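YfkN protein (Bacillus subtilis subsp. subtilis, PDB 3GVE) belongs to the calcineurin-like phosphoesterase family, whose fold here carries one manganese and one magnesium ion held by aspartate, histidine and asparagine side chains. Local coordinates at residues V147-T152 with V165-F170; Q161-G166 with G207-I212. One frame throughout, in Å; residues are numbered along the deposited sequence.

Contact 1. Residues V147-T152 with V165-F170; sequences VINEKT and VGYIGF
Val147 and Tyr167 face each other as an antiparallel hydrogen-bonded pair, each using both its backbone N-H and its C=O. Val147 N gives to Tyr167 O at 3.1 Å, and Tyr167 N returns a shorter bond of 2.8 Å to Val147 O. Two residues along, Asn149 and Val165 make a second such pair: Asn149 N reaches Val165 O at 2.8 Å and Val165 N reaches Asn149 O at 2.9 Å. Between these two pairs lies the non-hydrogen-bonded pair Ile148 and Gly166, whose CA atoms are 4.1 Å apart. Here the alpha hydrogens point inward, so that Val147 O also receives a CA-H contact from Gly166 and Val165 O one from Ile148 CA. The N-H and C=O of Gly166 point to the other neighbour strand, where they bond to Val210 and Ile212. Glycine suits this place because it has no beta carbon to crowd Ile148, whose CG1 comes to 4.0 Å from Gly166 CA.

Val147, Asn149, Lys151, Val165 and Tyr167 share the other face. In one of its two conformers, Val147 brings CG2 to the edge of the Tyr167 ring at CD2, 3.7 Å away, close to the ring plane. The methylenes of Lys151 suit a half-open place: with CG anti to the carbonyl carbon (chi1 -55°), CG lies 3.9 Å from Val165 CG2. Leu58 of strand 57-61 packs on Lys151, Val165 and Tyr167. The pairing is that of a beta hairpin, strand 146-154 turning back into 160-170, at one side of a mixed sheet in the calcineurin-like phosphoesterase fold.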
loop_
_atom_site.group_PDB
_atom_site.type_symbol
_atom_site.label_atom_id
_atom_site.label_comp_id
_atom_site.label_asym_id
_atom_site.label_seq_id
_atom_site.Cartn_x
_atom_site.Cartn_y
_atom_site.Cartn_z
ATOM N N VAL A 147 18.360 25.970 0.111
ATOM C CA VAL A 147 18.304 27.132 1.060
ATOM C C VAL A 147 19.475 26.962 1.972
ATOM O O VAL A 147 19.927 25.834 2.239
ATOM C CB VAL A 147 16.958 27.200 1.803
ATOM C CG1 VAL A 147 15.807 27.422 0.861
ATOM C CG2 VAL A 147 16.794 26.040 2.695
ATOM N N ILE A 148 19.952 28.043 2.441
ATOM C CA ILE A 148 20.991 28.111 3.465
ATOM C C ILE A 148 20.526 28.989 4.622
ATOM O O ILE A 148 20.115 30.108 4.411
ATOM C CB ILE A 148 22.316 28.662 2.881
ATOM C CG1 ILE A 148 22.812 27.768 1.758
ATOM C CG2 ILE A 148 23.381 28.761 3.948
ATOM C CD1 ILE A 148 23.887 28.420 0.905
ATOM N N ASN A 149 20.583 28.447 5.833
ATOM C CA ASN A 149 20.184 29.149 7.049
ATOM C C ASN A 149 21.375 29.217 7.979
ATOM O O ASN A 149 22.012 28.218 8.243
ATOM C CB ASN A 149 19.068 28.406 7.782
ATOM C CG ASN A 149 17.842 28.228 6.958
ATOM O OD1 ASN A 149 17.464 29.107 6.221
ATOM N ND2 ASN A 149 17.213 27.072 7.081
ATOM N N GLU A 150 21.674 30.412 8.461
ATOM C CA GLU A 150 22.711 30.561 9.455
ATOM C C GLU A 150 22.109 30.224 10.815
ATOM O O GLU A 150 21.193 30.879 11.273
ATOM C CB GLU A 150 23.286 31.970 9.454
ATOM C CG GLU A 150 24.475 32.103 10.394
ATOM C CD GLU A 150 25.126 33.466 10.322
ATOM O OE1 GLU A 150 26.313 33.527 9.989
ATOM O OE2 GLU A 150 24.440 34.455 10.609
ATOM N N LYS A 151 22.632 29.174 11.429
ATOM C CA LYS A 151 22.152 28.688 12.711
ATOM C C LYS A 151 23.127 29.058 13.826
ATOM O O LYS A 151 24.322 28.952 13.636
ATOM C CB LYS A 151 22.029 27.156 12.666
ATOM C CG LYS A 151 21.175 26.606 11.549
ATOM C CD LYS A 151 19.819 27.249 11.543
ATOM C CE LYS A 151 18.903 26.591 12.504
ATOM N NZ LYS A 151 17.569 27.238 12.404
ATOM N N THR A 152 22.620 29.456 14.988
ATOM C CA THR A 152 23.538 29.675 16.148
ATOM C C THR A 152 23.451 28.373 16.927
ATOM O O THR A 152 22.443 28.048 17.551
ATOM C CB THR A 152 23.098 30.878 17.004
ATOM O OG1 THR A 152 23.062 32.066 16.240
ATOM C CG2 THR A 152 24.057 31.113 18.244
ATOM N N VAL A 165 23.792 26.117 7.424
ATOM C CA VAL A 165 23.275 24.805 7.001
ATOM C C VAL A 165 22.480 24.984 5.739
ATOM O O VAL A 165 21.540 25.803 5.672
ATOM C CB VAL A 165 22.390 24.205 8.100
ATOM C CG1 VAL A 165 21.885 22.793 7.742
ATOM C CG2 VAL A 165 23.216 24.100 9.408
ATOM N N GLY A 166 22.804 24.199 4.750
ATOM C CA GLY A 166 22.109 24.173 3.481
ATOM C C GLY A 166 21.264 22.926 3.283
ATOM O O GLY A 166 21.688 21.835 3.731
ATOM N N TYR A 167 20.127 23.047 2.644
ATOM C CA TYR A 167 19.330 21.893 2.296
ATOM C C TYR A 167 19.165 21.894 0.791
ATOM O O TYR A 167 18.864 22.914 0.200
ATOM C CB TYR A 167 17.954 21.979 2.947
ATOM C CG TYR A 167 17.974 22.146 4.458
ATOM C CD1 TYR A 167 17.973 21.052 5.311
ATOM C CD2 TYR A 167 17.974 23.415 5.022
ATOM C CE1 TYR A 167 17.986 21.226 6.690
ATOM C CE2 TYR A 167 17.973 23.592 6.393
ATOM C CZ TYR A 167 17.977 22.497 7.219
ATOM O OH TYR A 167 17.972 22.689 8.585
ATOM N N ILE A 168 19.327 20.721 0.203
ATOM C CA ILE A 168 19.082 20.505 -1.217
ATOM C C ILE A 168 18.235 19.245 -1.347
ATOM O O ILE A 168 18.385 18.323 -0.575
ATOM C CB ILE A 168 20.417 20.363 -2.009
ATOM C CG1 ILE A 168 20.160 20.255 -3.522
ATOM C CG2 ILE A 168 21.264 19.180 -1.497
ATOM C CD1 ILE A 168 21.442 20.396 -4.389
ATOM N N GLY A 169 17.349 19.216 -2.328
ATOM C CA GLY A 169 16.463 18.067 -2.498
ATOM C C GLY A 169 16.437 17.543 -3.921
ATOM O O GLY A 169 16.659 18.275 -4.852
ATOM N N PHE A 170 16.132 16.260 -4.047
ATOM C CA PHE A 170 16.072 15.540 -5.328
ATOM C C PHE A 170 14.883 14.598 -5.402
ATOM O O PHE A 170 14.507 13.997 -4.412
ATOM C CB PHE A 170 17.349 14.714 -5.558
ATOM C CG PHE A 170 18.601 15.476 -5.305
ATOM C CD1 PHE A 170 19.093 16.372 -6.240
ATOM C CD2 PHE A 170 19.275 15.315 -4.121
ATOM C CE1 PHE A 170 20.245 17.086 -5.988
ATOM C CE2 PHE A 170 20.433 16.020 -3.865
ATOM C CZ PHE A 170 20.921 16.915 -4.806
#

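Contact 2. Residues Q161-G166 with G207-I212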
loop_
_atom_site.group_PDB
_atom_site.type_symbol
_atom_site.label_atom_id
_atom_site.label_comp_id
_atom_site.label_asym_id
_atom_site.label_seq_id
_atom_site.Cartn_x
_atom_site.Cartn_y
_atom_site.Cartn_z
ATOM N N GLN A 161 28.286 29.118 18.094
ATOM C CA GLN A 161 28.977 28.955 16.822
ATOM C C GLN A 161 27.955 29.131 15.706
ATOM O O GLN A 161 26.977 28.415 15.632
ATOM C CB GLN A 161 29.657 27.581 16.710
ATOM C CG GLN A 161 30.682 27.279 17.782
ATOM C CD GLN A 161 31.889 28.192 17.723
ATOM O OE1 GLN A 161 32.142 28.856 16.728
ATOM N NE2 GLN A 161 32.631 28.234 18.810
ATOM N N LYS A 162 28.179 30.122 14.868
ATOM C CA LYS A 162 27.330 30.333 13.707
ATOM C C LYS A 162 27.757 29.373 12.622
ATOM O O LYS A 162 28.886 29.381 12.202
ATOM C CB LYS A 162 27.438 31.778 13.248
ATOM C CG LYS A 162 26.834 32.701 14.275
ATOM C CD LYS A 162 26.624 34.064 13.758
ATOM C CE LYS A 162 25.470 34.697 14.486
ATOM N NZ LYS A 162 25.814 34.945 15.896
ATOM N N VAL A 163 26.819 28.529 12.210
ATOM C CA VAL A 163 27.042 27.506 11.198
ATOM C C VAL A 163 25.961 27.624 10.121
ATOM O O VAL A 163 24.787 27.633 10.430
ATOM C CB VAL A 163 27.011 26.093 11.828
ATOM C CG1 VAL A 163 27.263 25.012 10.771
ATOM C CG2 VAL A 163 28.033 26.005 12.965
ATOM N N LYS A 164 26.375 27.748 8.866
ATOM C CA LYS A 164 25.388 27.880 7.756
ATOM C C LYS A 164 25.058 26.475 7.240
ATOM O O LYS A 164 25.913 25.754 6.800
ATOM C CB LYS A 164 25.939 28.724 6.676
ATOM C CG LYS A 164 25.792 30.200 6.886
ATOM C CD LYS A 164 26.385 31.035 5.705
ATOM C CE LYS A 164 26.422 32.538 6.110
ATOM N NZ LYS A 164 26.483 33.295 4.848
ATOM N N VAL A 165 23.792 26.117 7.424
ATOM C CA VAL A 165 23.275 24.805 7.001
ATOM C C VAL A 165 22.480 24.984 5.739
ATOM O O VAL A 165 21.540 25.803 5.672
ATOM C CB VAL A 165 22.390 24.205 8.100
ATOM C CG1 VAL A 165 21.885 22.793 7.742
ATOM C CG2 VAL A 165 23.216 24.100 9.408
ATOM N N GLY A 166 22.804 24.199 4.750
ATOM C CA GLY A 166 22.109 24.173 3.481
ATOM C C GLY A 166 21.264 22.926 3.283
ATOM O O GLY A 166 21.688 21.835 3.731
ATOM N N GLY A 207 28.280 30.108 1.042
ATOM C CA GLY A 207 28.700 29.983 2.416
ATOM C C GLY A 207 28.232 28.777 3.201
ATOM O O GLY A 207 28.501 28.678 4.367
ATOM N N ALA A 208 27.558 27.844 2.553
ATOM C CA ALA A 208 27.115 26.658 3.285
ATOM C C ALA A 208 28.285 25.955 3.955
ATOM O O ALA A 208 29.245 25.628 3.310
ATOM C CB ALA A 208 26.377 25.688 2.354
ATOM N N ASP A 209 28.165 25.725 5.255
ATOM C CA ASP A 209 29.155 24.970 6.024
ATOM C C ASP A 209 28.815 23.479 6.102
ATOM O O ASP A 209 29.694 22.640 6.129
ATOM C CB ASP A 209 29.249 25.516 7.442
ATOM C CG ASP A 209 29.798 26.911 7.488
ATOM O OD1 ASP A 209 30.864 27.130 6.882
ATOM O OD2 ASP A 209 29.158 27.746 8.120
ATOM N N VAL A 210 27.524 23.181 6.181
ATOM C CA VAL A 210 27.003 21.814 6.270
ATOM C C VAL A 210 25.908 21.691 5.231
ATOM O O VAL A 210 25.066 22.550 5.145
ATOM C CB VAL A 210 26.401 21.536 7.662
ATOM C CG1 VAL A 210 25.731 20.156 7.701
ATOM C CG2 VAL A 210 27.477 21.646 8.738
ATOM N N ILE A 211 25.955 20.636 4.431
ATOM C CA ILE A 211 24.970 20.434 3.374
ATOM C C ILE A 211 24.207 19.125 3.615
ATOM O O ILE A 211 24.812 18.060 3.720
ATOM C CB ILE A 211 25.628 20.431 1.959
ATOM C CG1 ILE A 211 26.140 21.840 1.597
ATOM C CG2 ILE A 211 24.626 19.939 0.905
ATOM C CD1 ILE A 211 26.904 21.911 0.290
ATOM N N ILE A 212 22.874 19.240 3.687
ATOM C CA ILE A 212 21.976 18.051 3.946
ATOM C C ILE A 212 21.196 17.813 2.691
ATOM O O ILE A 212 20.515 18.726 2.163
ATOM C CB ILE A 212 21.062 18.349 5.128
ATOM C CG1 ILE A 212 21.900 18.583 6.406
ATOM C CG2 ILE A 212 20.140 17.145 5.324
ATOM C CD1 ILE A 212 21.124 19.205 7.526
#
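Lys164 and Asp209 meet where the chain, leaving helix 192-205, settles beside strand 160-170. Asp209 OD2 takes the Lys164 backbone N-H at 2.9 Å, almost straight at 175° and on its anti side, so the short carboxylate stands in for a strand carbonyl. The Lys164 chain, extended beyond CG, lays its CD 3.4 Å from Gly207 O. Gly207 ends the helix as C-prime of a Schellman motif; at its positive phi a beta carbon would jam against the preceding carbonyl O, and would also press on Lys164 CD.

Val163 CG1 rests over the gap between Asp209 CB and Val210 CG2, 3.9 Å from each. Further on, Val165 CG1 reaches Ile212 CD1 at 3.7 Å; branched residues thus line this face. On the other face Gly166 has no side chain; Ala208 CB and Ile211 CG1 come close to where one would stand, so glycine suits the spot.

Gly166 N to Val210 O (2.8 Å) and Ile212 N to Gly166 O continue the parallel ladder. At its start Lys164 O is gripped twice, by Asp209 N at 2.7 Å and Val210 N at 3.1 Å. The chemistry implies an entry to the strand fixed by polar bonds, leading into an apolar interior.

Contacts 1 and 2 have centres about 6 Å apart and lie on the two edges of strand 160-170, sharing Val165 and Gly166. Along the chain strand 146-154 comes first, then 160-170, and after helix 192-205 strand 210-215. The sheet order is the same, so an antiparallel hairpin is joined to a parallel crossover through that helix. Direct bonds also tie the contacts together: Lys151 N to Val163 O at 2.8 Å and Ile168 N to Ile212 O at 3.0 Å, both probable hydrogen bonds. With 146-154 on one edge and 210-215 on the other, 160-170 is an inner strand of the phosphoesterase framework; beyond 210-215 the sheet continues in parallel to 244-247.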